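Long-range contacts in cobalamin biosynthesis protein CobN (PDB 7C6O), which serves as the large catalytic subunit of cobaltochelatase, the enzyme that inserts cobalt into the corrin ring during cobalamin biosynthesis, in a reaction driven by ATP: residues A[188-193]-A[243-248]; A[181-186]-A[219-224]; A[322-327]-A[347-352]; A[285-290]-A[301-306]. One frame throughout, in Å; residues are numbered along the deposited sequence.

Contact 1 (A[188-193]-A[243-248]); sequences GPTIAV and GADAMV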
loop_
_atom_site.group_PDB
_atom_site.type_symbol
_atom_site.label_atom_id
_atom_site.label_comp_id
_atom_site.label_asym_id
_atom_site.label_seq_id
_atom_site.Cartn_x
_atom_site.Cartn_y
_atom_site.Cartn_z
ATOM N N GLY A 188 21.221 21.196 -19.574
ATOM C CA GLY A 188 20.766 20.588 -18.347
ATOM C C GLY A 188 21.232 19.154 -18.198
ATOM O O GLY A 188 22.145 18.695 -18.894
ATOM N N PRO A 189 20.608 18.417 -17.284
ATOM C CA PRO A 189 21.016 17.028 -17.058
ATOM C C PRO A 189 20.627 16.131 -18.222
ATOM O O PRO A 189 19.676 16.401 -18.961
ATOM C CB PRO A 189 20.259 16.640 -15.784
ATOM C CG PRO A 189 19.051 17.515 -15.796
ATOM C CD PRO A 189 19.495 18.819 -16.407
ATOM N N THR A 190 21.384 15.051 -18.378
ATOM C CA THR A 190 21.138 14.070 -19.427
ATOM C C THR A 190 20.120 13.051 -18.926
ATOM O O THR A 190 20.359 12.371 -17.922
ATOM C CB THR A 190 22.438 13.382 -19.837
ATOM O OG1 THR A 190 23.323 14.350 -20.411
ATOM C CG2 THR A 190 22.164 12.286 -20.853
ATOM N N ILE A 191 18.993 12.948 -19.623
ATOM C CA ILE A 191 17.892 12.075 -19.234
ATOM C C ILE A 191 17.801 10.957 -20.262
ATOM O O ILE A 191 17.419 11.191 -21.415
ATOM C CB ILE A 191 16.565 12.839 -19.130
ATOM C CG1 ILE A 191 16.716 14.057 -18.215
ATOM C CG2 ILE A 191 15.456 11.918 -18.638
ATOM C CD1 ILE A 191 17.177 13.726 -16.811
ATOM N N ALA A 192 18.150 9.741 -19.854
ATOM C CA ALA A 192 17.996 8.598 -20.741
ATOM C C ALA A 192 16.529 8.196 -20.829
ATOM O O ALA A 192 15.785 8.289 -19.849
ATOM C CB ALA A 192 18.838 7.422 -20.247
ATOM N N VAL A 193 16.108 7.769 -22.018
ATOM C CA VAL A 193 14.766 7.237 -22.244
ATOM C C VAL A 193 14.921 5.828 -22.804
ATOM O O VAL A 193 15.393 5.650 -23.935
ATOM C CB VAL A 193 13.942 8.121 -23.190
ATOM C CG1 VAL A 193 12.542 7.543 -23.372
ATOM C CG2 VAL A 193 13.867 9.539 -22.648
ATOM N N GLY A 243 26.578 7.833 -18.723
ATOM C CA GLY A 243 26.504 9.242 -19.039
ATOM C C GLY A 243 25.193 9.911 -18.709
ATOM O O GLY A 243 25.050 11.119 -18.922
ATOM N N ALA A 244 24.225 9.165 -18.187
ATOM C CA ALA A 244 22.919 9.713 -17.860
ATOM C C ALA A 244 22.877 10.170 -16.408
ATOM O O ALA A 244 23.502 9.572 -15.530
ATOM C CB ALA A 244 21.818 8.678 -18.104
ATOM N N ASP A 245 22.131 11.245 -16.168
ATOM C CA ASP A 245 21.872 11.719 -14.816
ATOM C C ASP A 245 20.579 11.161 -14.239
ATOM O O ASP A 245 20.391 11.195 -13.018
ATOM C CB ASP A 245 21.830 13.248 -14.802
ATOM C CG ASP A 245 23.133 13.859 -15.268
ATOM O OD1 ASP A 245 24.175 13.564 -14.645
ATOM O OD2 ASP A 245 23.122 14.610 -16.267
ATOM N N ALA A 246 19.692 10.653 -15.090
ATOM C CA ALA A 246 18.475 9.978 -14.663
ATOM C C ALA A 246 17.949 9.184 -15.849
ATOM O O ALA A 246 18.285 9.468 -17.002
ATOM C CB ALA A 246 17.421 10.968 -14.155
ATOM N N MET A 247 17.123 8.184 -15.552
ATOM C CA MET A 247 16.551 7.302 -16.562
ATOM C C MET A 247 15.035 7.298 -16.449
ATOM O O MET A 247 14.495 7.071 -15.362
ATOM C CB MET A 247 17.047 5.862 -16.407
ATOM C CG MET A 247 18.519 5.635 -16.634
ATOM S SD MET A 247 18.939 3.938 -16.180
ATOM C CE MET A 247 17.862 3.032 -17.290
ATOM N N VAL A 248 14.356 7.525 -17.570
ATOM C CA VAL A 248 12.937 7.213 -17.705
ATOM C C VAL A 248 12.832 5.904 -18.476
ATOM O O VAL A 248 13.302 5.807 -19.614
ATOM C CB VAL A 248 12.168 8.335 -18.418
ATOM C CG1 VAL A 248 10.701 7.959 -18.539
ATOM C CG2 VAL A 248 12.321 9.651 -17.672
#
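The flat carboxylate of D245 meets P189 and T190 through one oxygen: OD2 accepts the T190 N-H at 2.8 Å through its anti lone pair, while P189 CA lies 3.3 Å from the same OD2. D245 can do this because its CG stands beside its own backbone N (chi1 -60°), which turns the acid back toward the start of the neighbouring strand. Aspartate suits the place, since its short side chain accepts an N-H just before the strands pair regularly. T190 O answers in the other direction, taking D245 N at 2.7 Å and, weakly, A246 N.

From here the strands run parallel. A192 gives its N-H to A246 O and receives V248 N on its own carbonyl, at 2.8 Å between V248 N and A192 O. CA-H...O contacts fill in between, as from V193 CA to V248 O.

The two faces of the pair differ. On one, I191 lays CD1 against A246 CB (3.8 Å) and CG2 against V248 CG2 (4.0 Å), beneath helices 206-217 and 343-361; branched chains fill this layer, and small A246 leaves a place for the isoleucine tip. On the other, A192 CB lies 4.0 Å from M247 CG and also meets the methyl of A244, where helix 235-241 brings L241. Strand 190-196 also bonds to strand 221-227 along its far edge. Parallel strands in the order 221-227, 190-196, 246-249, 283-289, 321-331, with helices on both faces, are consistent with a doubly wound, flavodoxin-like alpha/beta fold.

Contact 2 (A[181-186]-A[219-224]); sequences RPDAGK and GGRPLP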
loop_
_atom_site.group_PDB
_atom_site.type_symbol
_atom_site.label_atom_id
_atom_site.label_comp_id
_atom_site.label_asym_id
_atom_site.label_seq_id
_atom_site.Cartn_x
_atom_site.Cartn_y
_atom_site.Cartn_z
ATOM N N ARG A 181 18.777 11.823 -33.109
ATOM C CA ARG A 181 18.028 13.068 -33.140
ATOM C C ARG A 181 19.018 14.219 -33.202
ATOM O O ARG A 181 20.165 14.074 -32.761
ATOM C CB ARG A 181 17.137 13.229 -31.897
ATOM C CG ARG A 181 16.170 12.085 -31.653
ATOM C CD ARG A 181 15.438 12.252 -30.326
ATOM N NE ARG A 181 14.523 13.391 -30.334
ATOM C CZ ARG A 181 14.772 14.562 -29.759
ATOM N NH1 ARG A 181 15.913 14.765 -29.113
ATOM N NH2 ARG A 181 13.872 15.535 -29.823
ATOM N N PRO A 182 18.614 15.366 -33.740
ATOM C CA PRO A 182 19.499 16.533 -33.715
ATOM C C PRO A 182 19.750 16.995 -32.291
ATOM O O PRO A 182 18.888 16.889 -31.416
ATOM C CB PRO A 182 18.724 17.591 -34.512
ATOM C CG PRO A 182 17.675 16.838 -35.260
ATOM C CD PRO A 182 17.338 15.656 -34.414
ATOM N N ASP A 183 20.956 17.506 -32.062
ATOM C CA ASP A 183 21.325 18.051 -30.759
ATOM C C ASP A 183 20.762 19.462 -30.648
ATOM O O ASP A 183 21.189 20.368 -31.372
ATOM C CB ASP A 183 22.841 18.044 -30.589
ATOM C CG ASP A 183 23.272 18.308 -29.156
ATOM O OD1 ASP A 183 22.517 18.956 -28.403
ATOM O OD2 ASP A 183 24.377 17.861 -28.783
ATOM N N ALA A 184 19.805 19.652 -29.739
ATOM C CA ALA A 184 19.214 20.965 -29.519
ATOM C C ALA A 184 20.127 21.902 -28.744
ATOM O O ALA A 184 19.816 23.093 -28.637
ATOM C CB ALA A 184 17.877 20.827 -28.787
ATOM N N GLY A 185 21.235 21.399 -28.203
ATOM C CA GLY A 185 22.179 22.245 -27.502
ATOM C C GLY A 185 21.798 22.616 -26.090
ATOM O O GLY A 185 22.274 23.637 -25.583
ATOM N N LYS A 186 20.949 21.828 -25.435
ATOM C CA LYS A 186 20.585 22.107 -24.054
ATOM C C LYS A 186 21.745 21.770 -23.118
ATOM O O LYS A 186 22.604 20.937 -23.421
ATOM C CB LYS A 186 19.337 21.318 -23.659
ATOM C CG LYS A 186 18.133 21.579 -24.552
ATOM C CD LYS A 186 17.690 23.032 -24.472
ATOM C CE LYS A 186 16.533 23.306 -25.418
ATOM N NZ LYS A 186 16.024 24.699 -25.296
ATOM N N GLY A 219 14.730 21.749 -20.430
ATOM C CA GLY A 219 16.126 22.121 -20.375
ATOM C C GLY A 219 17.098 20.967 -20.307
ATOM O O GLY A 219 18.306 21.206 -20.171
ATOM N N GLY A 220 16.619 19.723 -20.403
ATOM C CA GLY A 220 17.491 18.571 -20.317
ATOM C C GLY A 220 17.990 18.091 -21.672
ATOM O O GLY A 220 17.579 18.571 -22.728
ATOM N N ARG A 221 18.899 17.121 -21.619
ATOM C CA ARG A 221 19.473 16.512 -22.814
ATOM C C ARG A 221 18.959 15.086 -22.941
ATOM O O ARG A 221 19.395 14.208 -22.180
ATOM C CB ARG A 221 21.002 16.529 -22.750
ATOM C CG ARG A 221 21.607 17.927 -22.649
ATOM C CD ARG A 221 23.129 17.883 -22.581
ATOM N NE ARG A 221 23.710 17.206 -23.738
ATOM C CZ ARG A 221 23.884 17.772 -24.929
ATOM N NH1 ARG A 221 23.522 19.032 -25.132
ATOM N NH2 ARG A 221 24.419 17.073 -25.922
ATOM N N PRO A 222 18.043 14.801 -23.865
ATOM C CA PRO A 222 17.473 13.451 -23.947
ATOM C C PRO A 222 18.431 12.461 -24.592
ATOM O O PRO A 222 19.121 12.771 -25.567
ATOM C CB PRO A 222 16.220 13.651 -24.808
ATOM C CG PRO A 222 16.540 14.837 -25.653
ATOM C CD PRO A 222 17.423 15.730 -24.826
ATOM N N LEU A 223 18.465 11.254 -24.032
ATOM C CA LEU A 223 19.290 10.158 -24.538
ATOM C C LEU A 223 18.381 8.956 -24.756
ATOM O O LEU A 223 18.288 8.065 -23.899
ATOM C CB LEU A 223 20.435 9.838 -23.572
ATOM C CG LEU A 223 21.354 8.657 -23.901
ATOM C CD1 LEU A 223 21.998 8.819 -25.269
ATOM C CD2 LEU A 223 22.413 8.490 -22.823
ATOM N N PRO A 224 17.675 8.908 -25.887
ATOM C CA PRO A 224 16.764 7.782 -26.147
ATOM C C PRO A 224 17.536 6.536 -26.562
ATOM O O PRO A 224 18.322 6.562 -27.513
ATOM C CB PRO A 224 15.879 8.296 -27.287
ATOM C CG PRO A 224 16.728 9.305 -27.987
ATOM C CD PRO A 224 17.583 9.947 -26.928
HETATM O O HOH W 1 18.274 13.108 -28.381
#
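The salt bridge between D183 and R221 joins the two opposite charges across this contact. R221 NH2 reaches D183 OD2 at 3.0 Å, on the syn side but 30° out of the carboxylate plane. The carboxylate and guanidinium planes are turned 54° apart, so the second link, NH1 to OD1, is long and weak and the pair is no flat two-bond fork. D183 OD1 is busy besides: it accepts the backbone N of G185 at 2.8 Å and closes an Asx turn, which fixes the carboxylate and bends the loop. G185, with its positive phi, suits that bend.

A charge-to-neutral hydrogen bond, 2.7 Å from R221 NH1 to K186 O, lies in both the guanidinium and the carbonyl planes. The arginine chain is bent at chi3 (58°), which swings its end round to the loop, and its CD also passes close to that oxygen. At the R181 end of the loop a water bridges the segments, accepting from R181 NH1 at the guanidinium edge and donating to P222 O.

The remaining contacts are van der Waals ones. R181 CD meets P224 CG, carbon to carbon, at 4.0 Å, and R181 NH1 lies 3.5 Å from P222 CG; the arginine's charge is met by E209 and E216 of helix 206-217. K186 lays CB 3.4 Å from G220 O, a buried carbonyl without a polar partner. G219 ends that helix in a Schellman motif, for which glycine's positive phi is apt.

The chemistry implies a loop fastened to strand 221-227 by directional polar bonds, with partly exposed arginines offering long apolar stems as well as charge.

Contact 3 (A[322-327]-A[347-352]); sequences ITVPFS and ARVAGL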
loop_
_atom_site.group_PDB
_atom_site.type_symbol
_atom_site.label_atom_id
_atom_site.label_comp_id
_atom_site.label_asym_id
_atom_site.label_seq_id
_atom_site.Cartn_x
_atom_site.Cartn_y
_atom_site.Cartn_z
ATOM N N ILE A 322 7.551 5.620 -9.576
ATOM C CA ILE A 322 6.338 5.514 -10.382
ATOM C C ILE A 322 5.851 6.920 -10.716
ATOM O O ILE A 322 5.586 7.721 -9.813
ATOM C CB ILE A 322 5.253 4.714 -9.643
ATOM C CG1 ILE A 322 5.791 3.346 -9.205
ATOM C CG2 ILE A 322 4.009 4.569 -10.506
ATOM C CD1 ILE A 322 6.276 2.485 -10.346
ATOM N N THR A 323 5.724 7.228 -11.998
ATOM C CA THR A 323 5.263 8.544 -12.440
ATOM C C THR A 323 3.869 8.409 -13.058
ATOM O O THR A 323 2.972 7.887 -12.386
ATOM C CB THR A 323 6.294 9.187 -13.364
ATOM O OG1 THR A 323 6.262 8.559 -14.655
ATOM C CG2 THR A 323 7.698 9.073 -12.770
ATOM N N VAL A 324 3.641 8.900 -14.272
ATOM C CA VAL A 324 2.298 9.027 -14.835
ATOM C C VAL A 324 2.302 8.479 -16.260
ATOM O O VAL A 324 3.381 8.230 -16.816
ATOM C CB VAL A 324 1.827 10.493 -14.794
ATOM C CG1 VAL A 324 1.867 11.035 -13.368
ATOM C CG2 VAL A 324 2.662 11.360 -15.727
ATOM N N PRO A 325 1.142 8.274 -16.894
ATOM C CA PRO A 325 1.141 7.780 -18.281
ATOM C C PRO A 325 1.368 8.913 -19.270
ATOM O O PRO A 325 0.643 9.909 -19.265
ATOM C CB PRO A 325 -0.259 7.174 -18.450
ATOM C CG PRO A 325 -0.897 7.208 -17.082
ATOM C CD PRO A 325 -0.223 8.316 -16.347
ATOM N N PHE A 326 2.382 8.762 -20.127
ATOM C CA PHE A 326 2.639 9.751 -21.164
ATOM C C PHE A 326 2.309 9.260 -22.568
ATOM O O PHE A 326 2.395 10.048 -23.515
ATOM C CB PHE A 326 4.104 10.216 -21.121
ATOM C CG PHE A 326 5.086 9.207 -21.646
ATOM C CD1 PHE A 326 5.567 8.197 -20.830
ATOM C CD2 PHE A 326 5.547 9.284 -22.954
ATOM C CE1 PHE A 326 6.478 7.274 -21.308
ATOM C CE2 PHE A 326 6.458 8.362 -23.438
ATOM C CZ PHE A 326 6.924 7.357 -22.616
ATOM N N SER A 327 1.939 7.990 -22.732
ATOM C CA SER A 327 1.510 7.486 -24.030
ATOM C C SER A 327 0.471 6.398 -23.813
ATOM O O SER A 327 0.380 5.804 -22.735
ATOM C CB SER A 327 2.685 6.955 -24.862
ATOM O OG SER A 327 3.175 5.734 -24.345
ATOM N N ALA A 347 5.324 16.340 -20.394
ATOM C CA ALA A 347 5.962 17.400 -19.622
ATOM C C ALA A 347 6.080 17.023 -18.150
ATOM O O ALA A 347 7.081 17.347 -17.500
ATOM C CB ALA A 347 5.183 18.706 -19.784
ATOM N N ARG A 348 5.071 16.339 -17.608
ATOM C CA ARG A 348 5.137 15.912 -16.214
ATOM C C ARG A 348 6.227 14.868 -16.013
ATOM O O ARG A 348 7.005 14.947 -15.055
ATOM C CB ARG A 348 3.780 15.372 -15.760
ATOM C CG ARG A 348 3.794 14.747 -14.370
ATOM C CD ARG A 348 3.932 15.792 -13.264
ATOM N NE ARG A 348 2.737 16.623 -13.137
ATOM C CZ ARG A 348 2.691 17.925 -13.405
ATOM N NH1 ARG A 348 3.780 18.565 -13.808
ATOM N NH2 ARG A 348 1.552 18.593 -13.262
ATOM N N VAL A 349 6.301 13.876 -16.905
ATOM C CA VAL A 349 7.352 12.865 -16.802
ATOM C C VAL A 349 8.721 13.504 -16.994
ATOM O O VAL A 349 9.656 13.255 -16.224
ATOM C CB VAL A 349 7.117 11.732 -17.817
ATOM C CG1 VAL A 349 8.269 10.736 -17.765
ATOM C CG2 VAL A 349 5.795 11.033 -17.544
ATOM N N ALA A 350 8.856 14.342 -18.026
ATOM C CA ALA A 350 10.125 15.020 -18.271
ATOM C C ALA A 350 10.496 15.933 -17.110
ATOM O O ALA A 350 11.657 15.968 -16.684
ATOM C CB ALA A 350 10.054 15.818 -19.573
ATOM N N GLY A 351 9.522 16.680 -16.585
ATOM C CA GLY A 351 9.803 17.561 -15.463
ATOM C C GLY A 351 10.253 16.799 -14.233
ATOM O O GLY A 351 11.235 17.168 -13.585
ATOM N N LEU A 352 9.545 15.716 -13.902
ATOM C CA LEU A 352 9.946 14.887 -12.770
ATOM C C LEU A 352 11.361 14.351 -12.948
ATOM O O LEU A 352 12.156 14.354 -12.002
ATOM C CB LEU A 352 8.962 13.733 -12.587
ATOM C CG LEU A 352 7.595 14.084 -11.998
ATOM C CD1 LEU A 352 6.633 12.915 -12.162
ATOM C CD2 LEU A 352 7.740 14.455 -10.531
#
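Van der Waals contact between V324 and V349 dominates here: CG2 of one meets CG2 of the other at 3.6 Å, the two side chains sliding past each other in opposite directions. V324 CG2 sits between its own backbone N and carbonyl carbon, a crowded position that points this methyl at the helix, where it also touches R348 CG at 3.8 Å. The arginine thus contributes its aliphatic stem. V349 CG2 is shared further, lying 4.0 Å from F326 CB. A second apolar patch pairs T323 CB with L352 CD1 at 3.9 Å, again with the chains running past one another, so that V349 and L352, three residues apart on one side of the helix, receive the strand in turn.

The arrangement joins the helical layer to the sheet layer of an alpha/beta fold. Helix 343-361 lies over the sheet, its segment 347-352 running nearly antiparallel to strand segment 322-327, at 147° between directions and 8.1 Å between axes. Valine and leucine suit this buried layer. The strand is irregular, for the consecutive residues T323 and V324 both turn to the helix, and P325 turns away.

No hydrogen bond crosses, and the polar groups find their partners outside the two segments. T323 turns its OG1 to V349 (3.8 Å to CG2) while that oxygen bonds to Q285 O in the next strand; threonine therefore serves both a polar and an apolar neighbour. R348, bent at chi2 (72°) and chi3, carries its guanidinium off to salt bridges with D578 and D583. The F326 ring, beyond its CB, reaches C288 and L211, with its own neighbour S327 OG above one face near the rim.

Contact 4 (A[285-290]-A[301-306]); sequences QGLCLT and DGLSPL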
loop_
_atom_site.group_PDB
_atom_site.type_symbol
_atom_site.label_atom_id
_atom_site.label_comp_id
_atom_site.label_asym_id
_atom_site.label_seq_id
_atom_site.Cartn_x
_atom_site.Cartn_y
_atom_site.Cartn_z
ATOM N N GLN A 285 9.674 5.176 -13.822
ATOM C CA GLN A 285 8.809 4.455 -14.749
ATOM C C GLN A 285 7.853 5.443 -15.407
ATOM O O GLN A 285 6.952 5.981 -14.752
ATOM C CB GLN A 285 8.037 3.351 -14.032
ATOM C CG GLN A 285 7.330 2.393 -14.983
ATOM C CD GLN A 285 8.250 1.297 -15.489
ATOM O OE1 GLN A 285 9.131 0.838 -14.768
ATOM N NE2 GLN A 285 8.051 0.873 -16.733
ATOM N N GLY A 286 8.057 5.697 -16.696
ATOM C CA GLY A 286 7.092 6.446 -17.473
ATOM C C GLY A 286 6.060 5.495 -18.036
ATOM O O GLY A 286 6.399 4.605 -18.821
ATOM N N LEU A 287 4.803 5.656 -17.639
ATOM C CA LEU A 287 3.789 4.662 -17.957
ATOM C C LEU A 287 3.343 4.798 -19.409
ATOM O O LEU A 287 3.099 5.906 -19.899
ATOM C CB LEU A 287 2.599 4.797 -17.010
ATOM C CG LEU A 287 2.933 4.745 -15.514
ATOM C CD1 LEU A 287 1.682 4.947 -14.679
ATOM C CD2 LEU A 287 3.620 3.432 -15.147
ATOM N N CYS A 288 3.259 3.666 -20.099
ATOM C CA CYS A 288 2.770 3.583 -21.473
ATOM C C CYS A 288 1.619 2.584 -21.453
ATOM O O CYS A 288 1.844 1.373 -21.519
ATOM C CB CYS A 288 3.873 3.148 -22.430
ATOM S SG CYS A 288 5.286 4.259 -22.475
ATOM N N LEU A 289 0.394 3.089 -21.354
ATOM C CA LEU A 289 -0.742 2.217 -21.107
ATOM C C LEU A 289 -1.048 1.362 -22.329
ATOM O O LEU A 289 -0.978 1.826 -23.470
ATOM C CB LEU A 289 -1.971 3.036 -20.719
ATOM C CG LEU A 289 -1.786 3.953 -19.509
ATOM C CD1 LEU A 289 -3.131 4.425 -18.986
ATOM C CD2 LEU A 289 -0.993 3.253 -18.415
ATOM N N THR A 290 -1.377 0.095 -22.079
ATOM C CA THR A 290 -1.862 -0.802 -23.120
ATOM C C THR A 290 -3.360 -0.664 -23.348
ATOM O O THR A 290 -3.996 -1.587 -23.871
ATOM C CB THR A 290 -1.513 -2.252 -22.776
ATOM O OG1 THR A 290 -2.162 -2.626 -21.557
ATOM C CG2 THR A 290 -0.014 -2.407 -22.608
ATOM N N ASP A 301 -10.571 4.709 -12.849
ATOM C CA ASP A 301 -9.799 3.470 -12.905
ATOM C C ASP A 301 -8.700 3.667 -13.940
ATOM O O ASP A 301 -8.852 3.325 -15.114
ATOM C CB ASP A 301 -10.711 2.301 -13.257
ATOM C CG ASP A 301 -10.035 0.961 -13.094
ATOM O OD1 ASP A 301 -8.915 0.914 -12.544
ATOM O OD2 ASP A 301 -10.634 -0.048 -13.520
ATOM N N GLY A 302 -7.569 4.218 -13.491
ATOM C CA GLY A 302 -6.588 4.749 -14.425
ATOM C C GLY A 302 -5.897 3.690 -15.266
ATOM O O GLY A 302 -5.718 3.868 -16.474
ATOM N N LEU A 303 -5.491 2.588 -14.646
ATOM C CA LEU A 303 -4.745 1.542 -15.330
ATOM C C LEU A 303 -5.540 0.247 -15.348
ATOM O O LEU A 303 -6.272 -0.069 -14.405
ATOM C CB LEU A 303 -3.382 1.290 -14.663
ATOM C CG LEU A 303 -2.166 2.061 -15.183
ATOM C CD1 LEU A 303 -2.367 3.563 -15.029
ATOM C CD2 LEU A 303 -0.905 1.602 -14.452
ATOM N N SER A 304 -5.384 -0.506 -16.437
ATOM C CA SER A 304 -5.917 -1.853 -16.490
ATOM C C SER A 304 -5.222 -2.717 -15.440
ATOM O O SER A 304 -4.099 -2.421 -15.026
ATOM C CB SER A 304 -5.707 -2.453 -17.878
ATOM O OG SER A 304 -4.330 -2.708 -18.095
ATOM N N PRO A 305 -5.874 -3.796 -14.994
ATOM C CA PRO A 305 -5.194 -4.718 -14.064
ATOM C C PRO A 305 -3.859 -5.228 -14.583
ATOM O O PRO A 305 -2.924 -5.410 -13.792
ATOM C CB PRO A 305 -6.221 -5.848 -13.896
ATOM C CG PRO A 305 -7.542 -5.175 -14.118
ATOM C CD PRO A 305 -7.285 -4.161 -15.205
ATOM N N LEU A 306 -3.736 -5.454 -15.895
ATOM C CA LEU A 306 -2.451 -5.868 -16.452
ATOM C C LEU A 306 -1.394 -4.788 -16.261
ATOM O O LEU A 306 -0.249 -5.084 -15.892
ATOM C CB LEU A 306 -2.603 -6.207 -17.936
ATOM C CG LEU A 306 -1.321 -6.131 -18.773
ATOM C CD1 LEU A 306 -0.347 -7.244 -18.400
ATOM C CD2 LEU A 306 -1.638 -6.159 -20.264
HETATM O O HOH W 2 -4.449 -3.229 -20.873
#
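In L289, CG anti to the carbonyl carbon (chi1 -56°), with chi2 extended, brings CD2 against L303 and CD1 to the G302 carbonyl; L303's own chi1 of -92° departs from a staggered value and swings its branched end toward the strand. Here the end of a parallel strand in the alpha/beta fold meets the N-cap turn that starts helix 305-313.

The two leucines cross at about a right angle: L289 CD2 lies 3.6 Å from L303 CG, and L289 CD1 rests 3.6 Å from G302 O. L287, two residues earlier, adds CD1 against L303 CD2 at 4.2 Å. Leucines suit this buried seam, since their branched, purely apolar ends pack closely, and L303 goes on to pack against V308 and V312 of the helix.

Polar residues take over at the strand end. S304 is the N-cap, its hydroxyl accepting from D307 N, while T290 OG1 bonds to D307 OD1 and packs 3.8 Å from L306 CD2. Serine suits the N-cap, its hydroxyl able to accept a helix N-H and still meet water. One water joins S304 and T290, 2.8 Å from S304 OG; its modelled 2.5 Å to T290 OG1 is shorter than expected and probably imprecise.

Overall arrangement
All four contacts belong to one seven-stranded mixed sheet and its helices. Contacts 1 and 3 are the buried ones: backbone hydrogen bonds join neighbouring strands in contact 1, whereas contact 3 is methyl packing of a helix on the sheet. They meet where V248 touches V349. Contacts 2 and 4 are only partly buried, and polar chemistry enters there: a salt bridge and a water bridge tie down a loop in contact 2, and a hydroxyl-water link lies beside a leucine seam in contact 4. Strand 190-196 couples contacts 1 and 2 by backbone bonds, and strands 283-289 and 321-331 couple contacts 4 and 3, whose centres are about 12 Å apart.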